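Local coordinates for structural polyprotein, VP3 (Israeli acute paralysis virus, PDB 5CDD), which probably serves as one of the major structural proteins of the capsid, packing with the other capsid chains to build the pentamers of the virus shell, at residues G94-Y98 with K262-V267; I102-K106 with T288-V293; L178-A183 with F237-R241; K215-Y220 with L275-P279. One frame throughout, in Å; residues are numbered along the deposited sequence.

In the fold
From the N terminus, the chain first lays down 94-98, just after strand 90-92, and then 102-106 on the following hairpin. Next comes 178-183, the first half of interaction 3, which segment 237-241 on strand 236-247 completes after 215-220 has passed. Interactions 3 and 4 therefore cross, their centres about 28 Å apart. Residues 262-267 close interaction 1, which encloses interaction 3 and crosses both 2 and 4; a probable hydrogen bond from I219 N to C97 O joins it to interaction 4. Residues 275-279 close interaction 4, and 288-293 close interaction 2 around both 3 and 4. The beta-sandwich is thereby tied to its long loops, to the hairpin and to the C-terminal arm.

Interaction 1: G94-Y98 with K262-V267; sequences GMPCY and KWAEDV
K262 and Y98 run past each other in opposite directions, and the lysine ends in the curve of the 94-98 loop. With all four torsions near 180°, the lysine chain is fully extended and carries the ammonium from strand 255-265 the full distance to the loop backbone. There NZ donates to G94 O at 2.8 Å, nearly along the C=O axis, and more weakly to P96 O at 3.2 Å. Beside these carbonyls stands the Y98 ring, whose CE2 comes within 3.7 Å of K262 NZ on an oblique approach. Its chi1 of 57° holds CG in the crowded position between backbone N and carbonyl carbon, which sets the ring alongside the lysine chain.

The second half of the contact is apolar. M95 and V267 meet at about a right angle: SD of M95 lies 3.7 Å from CG1 of V267, and the bend at chi3 keeps M95 CE 3.8 Å from the same methyl. CB of A264, directed at the loop from its strand, reaches M95 SD at 4.2 Å. Helix 122-127 bounds the site as well, with A127 against M95 and E124 forming a salt bridge to K262, while the hydroxyl of Y98 bonds to H67 on strand 64-72.

The chemistry is that of a buried charge paid for locally. One carboxylate and two loop carbonyls gather round a single ammonium, an environment that probably favours its protonated form. The loop is tied to strand 255-265 by the lysine, and its M95 packs on A264 and on V267 just past the corner at 266.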
loop_
_atom_site.group_PDB
_atom_site.type_symbol
_atom_site.label_atom_id
_atom_site.label_comp_id
_atom_site.label_asym_id
_atom_site.label_seq_id
_atom_site.Cartn_x
_atom_site.Cartn_y
_atom_site.Cartn_z
ATOM N N GLY B 94 -17.284 17.828 49.418
ATOM C CA GLY B 94 -16.623 18.225 48.189
ATOM C C GLY B 94 -15.186 17.749 48.146
ATOM O O GLY B 94 -14.564 17.539 49.188
ATOM N N MET B 95 -14.654 17.586 46.938
ATOM C CA MET B 95 -13.286 17.116 46.765
ATOM C C MET B 95 -12.235 18.149 47.176
ATOM O O MET B 95 -11.205 17.792 47.743
ATOM C CB MET B 95 -13.066 16.682 45.313
ATOM C CG MET B 95 -11.944 15.671 45.134
ATOM S SD MET B 95 -11.986 14.862 43.521
ATOM C CE MET B 95 -10.501 15.513 42.764
ATOM N N PRO B 96 -12.478 19.444 46.892
ATOM C CA PRO B 96 -11.520 20.496 47.257
ATOM C C PRO B 96 -11.328 20.586 48.772
ATOM O O PRO B 96 -12.131 20.054 49.539
ATOM C CB PRO B 96 -12.164 21.760 46.694
ATOM C CG PRO B 96 -12.941 21.256 45.527
ATOM C CD PRO B 96 -13.573 20.008 46.082
ATOM N N CYS B 97 -10.269 21.264 49.202
ATOM C CA CYS B 97 -10.004 21.409 50.627
ATOM C C CYS B 97 -10.837 22.554 51.197
ATOM O O CYS B 97 -11.025 23.578 50.540
ATOM C CB CYS B 97 -8.516 21.670 50.868
ATOM S SG CYS B 97 -8.000 21.300 52.559
ATOM N N TYR B 98 -11.335 22.380 52.418
ATOM C CA TYR B 98 -12.166 23.397 53.051
ATOM C C TYR B 98 -11.598 23.940 54.358
ATOM O O TYR B 98 -12.023 24.994 54.835
ATOM C CB TYR B 98 -13.567 22.833 53.299
ATOM C CG TYR B 98 -13.577 21.580 54.145
ATOM C CD1 TYR B 98 -13.385 21.643 55.526
ATOM C CD2 TYR B 98 -13.754 20.326 53.561
ATOM C CE1 TYR B 98 -13.369 20.488 56.305
ATOM C CE2 TYR B 98 -13.737 19.165 54.330
ATOM C CZ TYR B 98 -13.544 19.254 55.701
ATOM O OH TYR B 98 -13.524 18.112 56.464
ATOM N N LYS B 262 -11.521 10.976 54.925
ATOM C CA LYS B 262 -12.040 11.508 53.670
ATOM C C LYS B 262 -11.278 11.015 52.444
ATOM O O LYS B 262 -10.053 10.883 52.467
ATOM C CB LYS B 262 -12.005 13.040 53.706
ATOM C CG LYS B 262 -12.448 13.708 52.414
ATOM C CD LYS B 262 -12.323 15.222 52.495
ATOM C CE LYS B 262 -12.754 15.880 51.192
ATOM N NZ LYS B 262 -12.708 17.366 51.260
ATOM N N TRP B 263 -12.019 10.741 51.375
ATOM C CA TRP B 263 -11.439 10.292 50.112
ATOM C C TRP B 263 -12.535 10.337 49.048
ATOM O O TRP B 263 -13.711 10.495 49.375
ATOM C CB TRP B 263 -10.845 8.882 50.256
ATOM C CG TRP B 263 -11.833 7.755 50.275
ATOM C CD1 TRP B 263 -12.336 7.087 49.194
ATOM C CD2 TRP B 263 -12.439 7.163 51.431
ATOM N NE1 TRP B 263 -13.216 6.114 49.605
ATOM C CE2 TRP B 263 -13.299 6.140 50.973
ATOM C CE3 TRP B 263 -12.340 7.398 52.809
ATOM C CZ2 TRP B 263 -14.058 5.350 51.846
ATOM C CZ3 TRP B 263 -13.095 6.612 53.679
ATOM C CH2 TRP B 263 -13.942 5.601 53.190
ATOM N N ALA B 264 -12.153 10.216 47.780
ATOM C CA ALA B 264 -13.130 10.276 46.695
ATOM C C ALA B 264 -13.116 9.070 45.762
ATOM O O ALA B 264 -12.134 8.331 45.686
ATOM C CB ALA B 264 -12.916 11.552 45.887
ATOM N N GLU B 265 -14.223 8.884 45.050
ATOM C CA GLU B 265 -14.361 7.785 44.102
ATOM C C GLU B 265 -15.112 8.301 42.880
ATOM O O GLU B 265 -15.775 9.333 42.950
ATOM C CB GLU B 265 -15.132 6.628 44.732
ATOM C CG GLU B 265 -14.633 6.246 46.113
ATOM C CD GLU B 265 -15.273 4.976 46.636
ATOM O OE1 GLU B 265 -16.483 4.776 46.402
ATOM O OE2 GLU B 265 -14.565 4.183 47.293
ATOM N N ASP B 266 -15.008 7.580 41.767
ATOM C CA ASP B 266 -15.663 7.982 40.528
ATOM C C ASP B 266 -15.242 9.419 40.237
ATOM O O ASP B 266 -16.066 10.271 39.903
ATOM C CB ASP B 266 -17.183 7.897 40.678
ATOM C CG ASP B 266 -17.648 6.516 41.093
ATOM O OD1 ASP B 266 -17.265 5.535 40.418
ATOM O OD2 ASP B 266 -18.395 6.412 42.094
ATOM N N VAL B 267 -13.943 9.667 40.369
ATOM C CA VAL B 267 -13.375 10.987 40.157
ATOM C C VAL B 267 -13.119 11.335 38.701
ATOM O O VAL B 267 -12.717 10.489 37.904
ATOM C CB VAL B 267 -12.040 11.137 40.921
ATOM C CG1 VAL B 267 -11.466 12.526 40.704
ATOM C CG2 VAL B 267 -12.251 10.874 42.399
#

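Interaction 2: I102-K106 with T288-V293; sequences IRTIK and TASAAV
The carbonyl oxygen of A291 is gripped by both terminal nitrogens of R103, an end-on fork closing on one atom. NH1 donates at 2.6 Å and NH2 at 2.7 Å to A291 O, and both donors lie in the carbonyl plane. Because one acceptor is shared between two N-H groups, neither bond is straight, the N-H...O angles being 135° and 131°; the oxygen also sits 17° out of the guanidinium plane. T288 O lies at the guanidinium edge, 3.0 Å from R103 NH1, but at an angle too poor for a hydrogen bond. The loop is folded back here, A291 N making a weak bond to T288 O, and the fold brings both carbonyls towards the arginine.

Over one face of the guanidinium comes I105, two residues further along the strand. I105 CG2 stands 3.8 Å above the plane of R103, over its centre, and also reaches A289 O at 3.9 Å. The other branch runs towards A292, with I105 CD1 4.5 Å from A292 CB. V293 runs alongside the arginine in the opposite sense, its CG1 3.5 Å from R103 NH2. The paired bonds hold the tip, and the isoleucine over the face probably limits its tilt.

Backbone bonds of R103 with T115 and I105 with R113 pair strand 101-106 with strand 111-118 as an antiparallel hairpin. P286 and Y283 pack on both R103 and V293, and L37 of a neighbouring subunit touches R103, so the 288-293 arm lies against both the hairpin and strand 282-283, beside another chain.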
loop_
_atom_site.group_PDB
_atom_site.type_symbol
_atom_site.label_atom_id
_atom_site.label_comp_id
_atom_site.label_asym_id
_atom_site.label_seq_id
_atom_site.Cartn_x
_atom_site.Cartn_y
_atom_site.Cartn_z
ATOM N N ILE B 102 -4.042 29.625 59.788
ATOM C CA ILE B 102 -3.282 30.814 59.445
ATOM C C ILE B 102 -2.056 30.993 60.319
ATOM O O ILE B 102 -2.153 31.121 61.541
ATOM C CB ILE B 102 -4.161 32.068 59.530
ATOM C CG1 ILE B 102 -5.262 31.972 58.475
ATOM C CG2 ILE B 102 -3.321 33.320 59.314
ATOM C CD1 ILE B 102 -6.218 33.116 58.503
ATOM N N ARG B 103 -0.898 30.991 59.669
ATOM C CA ARG B 103 0.376 31.150 60.348
ATOM C C ARG B 103 0.716 32.633 60.377
ATOM O O ARG B 103 1.041 33.228 59.347
ATOM C CB ARG B 103 1.462 30.384 59.596
ATOM C CG ARG B 103 2.734 30.194 60.390
ATOM C CD ARG B 103 3.960 30.499 59.559
ATOM N NE ARG B 103 5.179 30.237 60.314
ATOM C CZ ARG B 103 6.400 30.533 59.887
ATOM N NH1 ARG B 103 7.453 30.255 60.644
ATOM N NH2 ARG B 103 6.569 31.113 58.708
ATOM N N THR B 104 0.635 33.225 61.561
ATOM C CA THR B 104 0.926 34.638 61.716
ATOM C C THR B 104 2.314 34.875 62.306
ATOM O O THR B 104 2.693 34.252 63.294
ATOM C CB THR B 104 -0.115 35.320 62.624
ATOM O OG1 THR B 104 -1.439 34.985 62.184
ATOM C CG2 THR B 104 0.068 36.827 62.576
ATOM N N ILE B 105 3.072 35.768 61.682
ATOM C CA ILE B 105 4.410 36.105 62.149
ATOM C C ILE B 105 4.511 37.614 62.227
ATOM O O ILE B 105 3.765 38.324 61.557
ATOM C CB ILE B 105 5.500 35.580 61.189
ATOM C CG1 ILE B 105 5.277 36.145 59.784
ATOM C CG2 ILE B 105 5.486 34.070 61.181
ATOM C CD1 ILE B 105 6.365 35.803 58.794
ATOM N N LYS B 106 5.431 38.092 63.056
ATOM C CA LYS B 106 5.648 39.518 63.229
ATOM C C LYS B 106 6.633 39.954 62.154
ATOM O O LYS B 106 7.341 39.126 61.585
ATOM C CB LYS B 106 6.254 39.793 64.606
ATOM C CG LYS B 106 5.513 39.132 65.776
ATOM C CD LYS B 106 6.372 39.122 67.047
ATOM C CE LYS B 106 5.729 38.329 68.184
ATOM N NZ LYS B 106 6.553 38.352 69.432
ATOM N N THR B 288 12.067 27.611 62.358
ATOM C CA THR B 288 11.532 28.278 63.540
ATOM C C THR B 288 10.125 28.821 63.331
ATOM O O THR B 288 9.713 29.091 62.204
ATOM C CB THR B 288 12.440 29.450 63.957
ATOM O OG1 THR B 288 13.776 28.970 64.141
ATOM C CG2 THR B 288 11.951 30.075 65.257
ATOM N N ALA B 289 9.396 28.986 64.432
ATOM C CA ALA B 289 8.036 29.512 64.388
ATOM C C ALA B 289 8.060 30.987 64.003
ATOM O O ALA B 289 7.013 31.622 63.862
ATOM C CB ALA B 289 7.367 29.337 65.745
ATOM N N SER B 290 9.264 31.528 63.839
ATOM C CA SER B 290 9.435 32.927 63.468
ATOM C C SER B 290 10.047 33.052 62.077
ATOM O O SER B 290 9.918 34.089 61.427
ATOM C CB SER B 290 10.324 33.638 64.491
ATOM O OG SER B 290 11.593 33.015 64.588
ATOM N N ALA B 291 10.715 31.992 61.624
ATOM C CA ALA B 291 11.334 31.986 60.302
ATOM C C ALA B 291 10.267 32.273 59.245
ATOM O O ALA B 291 9.116 31.860 59.387
ATOM C CB ALA B 291 11.994 30.636 60.039
ATOM N N ALA B 292 10.649 32.985 58.190
ATOM C CA ALA B 292 9.707 33.323 57.131
ATOM C C ALA B 292 9.690 32.274 56.024
ATOM O O ALA B 292 10.690 31.601 55.776
ATOM C CB ALA B 292 10.047 34.688 56.551
ATOM N N VAL B 293 8.542 32.140 55.365
ATOM C CA VAL B 293 8.381 31.186 54.270
ATOM C C VAL B 293 8.530 31.907 52.934
ATOM O O VAL B 293 8.521 33.136 52.882
ATOM C CB VAL B 293 6.987 30.514 54.301
ATOM C CG1 VAL B 293 6.858 29.628 55.525
ATOM C CG2 VAL B 293 5.899 31.577 54.299
#

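Interaction 3: L178-A183 with F237-R241; sequences LTGAVA and FLCIR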
loop_
_atom_site.group_PDB
_atom_site.type_symbol
_atom_site.label_atom_id
_atom_site.label_comp_id
_atom_site.label_asym_id
_atom_site.label_seq_id
_atom_site.Cartn_x
_atom_site.Cartn_y
_atom_site.Cartn_z
ATOM N N LEU B 178 -27.775 25.197 62.643
ATOM C CA LEU B 178 -27.906 23.775 62.371
ATOM C C LEU B 178 -28.373 22.937 63.558
ATOM O O LEU B 178 -27.914 21.811 63.750
ATOM C CB LEU B 178 -26.574 23.246 61.831
ATOM C CG LEU B 178 -26.141 23.862 60.496
ATOM C CD1 LEU B 178 -24.721 23.456 60.177
ATOM C CD2 LEU B 178 -27.090 23.418 59.392
ATOM N N THR B 179 -29.293 23.493 64.342
ATOM C CA THR B 179 -29.852 22.795 65.495
ATOM C C THR B 179 -31.186 22.141 65.134
ATOM O O THR B 179 -31.900 22.619 64.258
ATOM C CB THR B 179 -30.096 23.748 66.666
ATOM O OG1 THR B 179 -31.025 24.764 66.268
ATOM C CG2 THR B 179 -28.777 24.366 67.127
ATOM N N GLY B 180 -31.522 21.061 65.828
ATOM C CA GLY B 180 -32.758 20.346 65.552
ATOM C C GLY B 180 -34.030 21.123 65.249
ATOM O O GLY B 180 -34.893 20.607 64.535
ATOM N N ALA B 181 -34.154 22.342 65.775
ATOM C CA ALA B 181 -35.350 23.162 65.574
ATOM C C ALA B 181 -35.345 23.923 64.258
ATOM O O ALA B 181 -36.271 23.809 63.460
ATOM C CB ALA B 181 -35.504 24.135 66.730
ATOM N N VAL B 182 -34.291 24.693 64.027
ATOM C CA VAL B 182 -34.180 25.471 62.803
ATOM C C VAL B 182 -33.701 24.623 61.632
ATOM O O VAL B 182 -33.805 25.039 60.488
ATOM C CB VAL B 182 -33.224 26.670 63.012
ATOM C CG1 VAL B 182 -31.922 26.182 63.586
ATOM C CG2 VAL B 182 -32.965 27.384 61.710
ATOM N N ALA B 183 -33.198 23.426 61.917
ATOM C CA ALA B 183 -32.705 22.542 60.867
ATOM C C ALA B 183 -33.138 21.093 61.062
ATOM O O ALA B 183 -32.343 20.250 61.484
ATOM C CB ALA B 183 -31.184 22.626 60.796
ATOM N N PHE B 237 -23.345 19.733 52.431
ATOM C CA PHE B 237 -22.583 19.457 53.638
ATOM C C PHE B 237 -23.184 18.338 54.478
ATOM O O PHE B 237 -24.361 17.999 54.342
ATOM C CB PHE B 237 -22.477 20.733 54.485
ATOM C CG PHE B 237 -23.792 21.203 55.054
ATOM C CD1 PHE B 237 -24.268 20.697 56.262
ATOM C CD2 PHE B 237 -24.561 22.150 54.381
ATOM C CE1 PHE B 237 -25.488 21.125 56.791
ATOM C CE2 PHE B 237 -25.784 22.585 54.901
ATOM C CZ PHE B 237 -26.246 22.071 56.109
ATOM N N LEU B 238 -22.351 17.759 55.336
ATOM C CA LEU B 238 -22.778 16.699 56.238
ATOM C C LEU B 238 -22.835 17.316 57.623
ATOM O O LEU B 238 -22.082 18.237 57.925
ATOM C CB LEU B 238 -21.775 15.546 56.249
ATOM C CG LEU B 238 -21.708 14.616 55.043
ATOM C CD1 LEU B 238 -20.594 13.618 55.239
ATOM C CD2 LEU B 238 -23.017 13.884 54.879
ATOM N N CYS B 239 -23.720 16.804 58.467
ATOM C CA CYS B 239 -23.852 17.333 59.812
ATOM C C CYS B 239 -23.927 16.199 60.825
ATOM O O CYS B 239 -24.757 15.297 60.698
ATOM C CB CYS B 239 -25.100 18.211 59.897
ATOM S SG CYS B 239 -25.198 19.209 61.386
ATOM N N ILE B 240 -23.054 16.251 61.827
ATOM C CA ILE B 240 -23.011 15.227 62.864
ATOM C C ILE B 240 -23.616 15.749 64.171
ATOM O O ILE B 240 -22.990 16.528 64.892
ATOM C CB ILE B 240 -21.558 14.771 63.119
ATOM C CG1 ILE B 240 -20.910 14.355 61.797
ATOM C CG2 ILE B 240 -21.541 13.605 64.096
ATOM C CD1 ILE B 240 -19.454 13.964 61.918
ATOM N N ARG B 241 -24.837 15.310 64.469
ATOM C CA ARG B 241 -25.539 15.734 65.677
ATOM C C ARG B 241 -26.035 14.536 66.477
ATOM O O ARG B 241 -26.532 13.563 65.910
ATOM C CB ARG B 241 -26.737 16.614 65.310
ATOM C CG ARG B 241 -26.400 17.790 64.416
ATOM C CD ARG B 241 -27.620 18.662 64.166
ATOM N NE ARG B 241 -28.760 17.889 63.685
ATOM C CZ ARG B 241 -29.877 18.426 63.208
ATOM N NH1 ARG B 241 -30.005 19.745 63.145
ATOM N NH2 ARG B 241 -30.868 17.647 62.797
#
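R241 and the loop 178-183 make up the tight, polar part of this contact. NH1 of the arginine points between two carbonyls, donating to L178 O at 3.0 Å and to A183 O at 2.9 Å, while NH2 adds a longer bond of 3.3 Å to A183 O. That oxygen is therefore held by two nitrogens of one guanidinium, and both acceptors lie near the guanidinium plane. The bond to L178 O is nearly straight at the hydrogen, 167°, although the donor sits well above the carbonyl plane (63°). A bend at chi3, -52°, turns the arginine tip into the loop. E154 on strand 150-159 forms a salt bridge with NH2, a second partner that probably helps to fix the group.

Next to it, L178 and F237 lie alongside each other, pointing opposite ways, with L178 CD2 3.6 Å from F237 CZ. C239 fits more loosely, its SG 4.3 Å from L178 CB. On the far side the loop turns outward: A181 and V182 are exposed, and a bond from A183 N to T179 O, 2.8 Å, closes that arch within the loop itself. Y195 of a neighbouring subunit covers L178, A183 and F237.

Strand 236-247 lies between strands 90-92 and 150-159 in a four-stranded antiparallel sheet, consistent with the CHEF sheet of the viral jelly roll; on that assignment 178-183 is part of the long connection between strands E and F.

Interaction 4: K215-Y220 with L275-P279; sequences KTAGIY and LTSGP
Y220 and T276 form the aromatic part of this contact, a CH-pi interaction. The methyl CG2 of T276 rests over one face of the Y220 ring, 3.7 Å from its centroid and 18° off the normal, displaced towards CG. With chi1 of Y220 at -176°, the ring reaches out from the turn 217-220 and lies across the threonine at about a right angle. S277 OG occupies the ring edge, 3.7 Å from CE1 of Y220.

The aliphatic part centres on L275. Its CD2 meets CB of K215 at 3.3 Å and lies against CG and CD of that chain, with CB of A217 4.2 Å away. The lysine's amine leads away, to Q150 of a neighbouring subunit.

The clear hydrogen bonds lie within one loop or lead beyond both. T276 OG1 donates to G278 O at 2.8 Å, spanning the 276-278 bend, with the methyl on the tyrosine. T216 OG1, beside CB of L275, bonds to F130 O.

The clear contacts between the loops are thus dispersive: methyls against a ring and a lysine stem. With T276 OG1 bonded within its loop, and T216 OG1 and K215 NZ beyond both, shape is the likelier basis of the fit.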
loop_
_atom_site.group_PDB
_atom_site.type_symbol
_atom_site.label_atom_id
_atom_site.label_comp_id
_atom_site.label_asym_id
_atom_site.label_seq_id
_atom_site.Cartn_x
_atom_site.Cartn_y
_atom_site.Cartn_z
ATOM N N LYS B 215 -16.302 24.005 41.151
ATOM C CA LYS B 215 -14.986 24.625 41.211
ATOM C C LYS B 215 -14.078 23.922 42.213
ATOM O O LYS B 215 -14.549 23.214 43.101
ATOM C CB LYS B 215 -15.122 26.111 41.559
ATOM C CG LYS B 215 -15.756 26.946 40.444
ATOM C CD LYS B 215 -15.698 28.440 40.753
ATOM C CE LYS B 215 -16.127 29.286 39.554
ATOM N NZ LYS B 215 -17.558 29.102 39.187
ATOM N N THR B 216 -12.772 24.116 42.064
ATOM C CA THR B 216 -11.803 23.487 42.952
ATOM C C THR B 216 -11.066 24.480 43.844
ATOM O O THR B 216 -10.091 24.122 44.500
ATOM C CB THR B 216 -10.750 22.696 42.144
ATOM O OG1 THR B 216 -10.009 23.604 41.318
ATOM C CG2 THR B 216 -11.421 21.634 41.282
ATOM N N ALA B 217 -11.535 25.722 43.867
ATOM C CA ALA B 217 -10.911 26.764 44.672
ATOM C C ALA B 217 -10.930 26.410 46.156
ATOM O O ALA B 217 -9.928 26.564 46.861
ATOM C CB ALA B 217 -11.627 28.093 44.443
ATOM N N GLY B 218 -12.073 25.924 46.626
ATOM C CA GLY B 218 -12.194 25.566 48.028
ATOM C C GLY B 218 -12.023 26.712 49.014
ATOM O O GLY B 218 -12.582 27.795 48.825
ATOM N N ILE B 219 -11.244 26.476 50.067
ATOM C CA ILE B 219 -11.011 27.481 51.107
ATOM C C ILE B 219 -9.897 28.473 50.760
ATOM O O ILE B 219 -9.706 29.469 51.452
ATOM C CB ILE B 219 -10.656 26.797 52.461
ATOM C CG1 ILE B 219 -10.772 27.790 53.618
ATOM C CG2 ILE B 219 -9.256 26.195 52.388
ATOM C CD1 ILE B 219 -12.201 28.249 53.889
ATOM N N TYR B 220 -9.166 28.206 49.685
ATOM C CA TYR B 220 -8.066 29.075 49.267
ATOM C C TYR B 220 -8.432 30.556 49.194
ATOM O O TYR B 220 -9.264 30.967 48.383
ATOM C CB TYR B 220 -7.521 28.610 47.911
ATOM C CG TYR B 220 -6.310 29.374 47.414
ATOM C CD1 TYR B 220 -6.434 30.664 46.897
ATOM C CD2 TYR B 220 -5.046 28.788 47.422
ATOM C CE1 TYR B 220 -5.328 31.349 46.391
ATOM C CE2 TYR B 220 -3.929 29.464 46.919
ATOM C CZ TYR B 220 -4.079 30.743 46.404
ATOM O OH TYR B 220 -2.989 31.409 45.892
ATOM N N LEU B 275 -7.479 26.607 39.771
ATOM C CA LEU B 275 -8.510 27.635 39.674
ATOM C C LEU B 275 -8.163 28.807 40.591
ATOM O O LEU B 275 -8.817 29.848 40.563
ATOM C CB LEU B 275 -9.871 27.054 40.066
ATOM C CG LEU B 275 -11.085 27.946 39.809
ATOM C CD1 LEU B 275 -11.233 28.191 38.316
ATOM C CD2 LEU B 275 -12.331 27.281 40.354
ATOM N N THR B 276 -7.122 28.625 41.398
ATOM C CA THR B 276 -6.671 29.639 42.343
ATOM C C THR B 276 -5.943 30.797 41.665
ATOM O O THR B 276 -5.505 30.684 40.520
ATOM C CB THR B 276 -5.740 29.017 43.395
ATOM O OG1 THR B 276 -4.613 28.419 42.739
ATOM C CG2 THR B 276 -6.485 27.951 44.191
ATOM N N SER B 277 -5.815 31.906 42.389
ATOM C CA SER B 277 -5.151 33.096 41.871
ATOM C C SER B 277 -3.636 32.951 41.888
ATOM O O SER B 277 -2.924 33.727 41.250
ATOM C CB SER B 277 -5.549 34.321 42.695
ATOM O OG SER B 277 -5.119 34.187 44.039
ATOM N N GLY B 278 -3.147 31.961 42.626
ATOM C CA GLY B 278 -1.716 31.739 42.700
ATOM C C GLY B 278 -1.333 30.353 42.218
ATOM O O GLY B 278 -2.206 29.519 41.976
ATOM N N PRO B 279 -0.033 30.078 42.056
ATOM C CA PRO B 279 0.413 28.760 41.593
ATOM C C PRO B 279 0.227 27.744 42.708
ATOM O O PRO B 279 0.166 28.118 43.878
ATOM C CB PRO B 279 1.896 28.978 41.291
ATOM C CG PRO B 279 2.003 30.459 41.057
ATOM C CD PRO B 279 1.100 31.012 42.118
#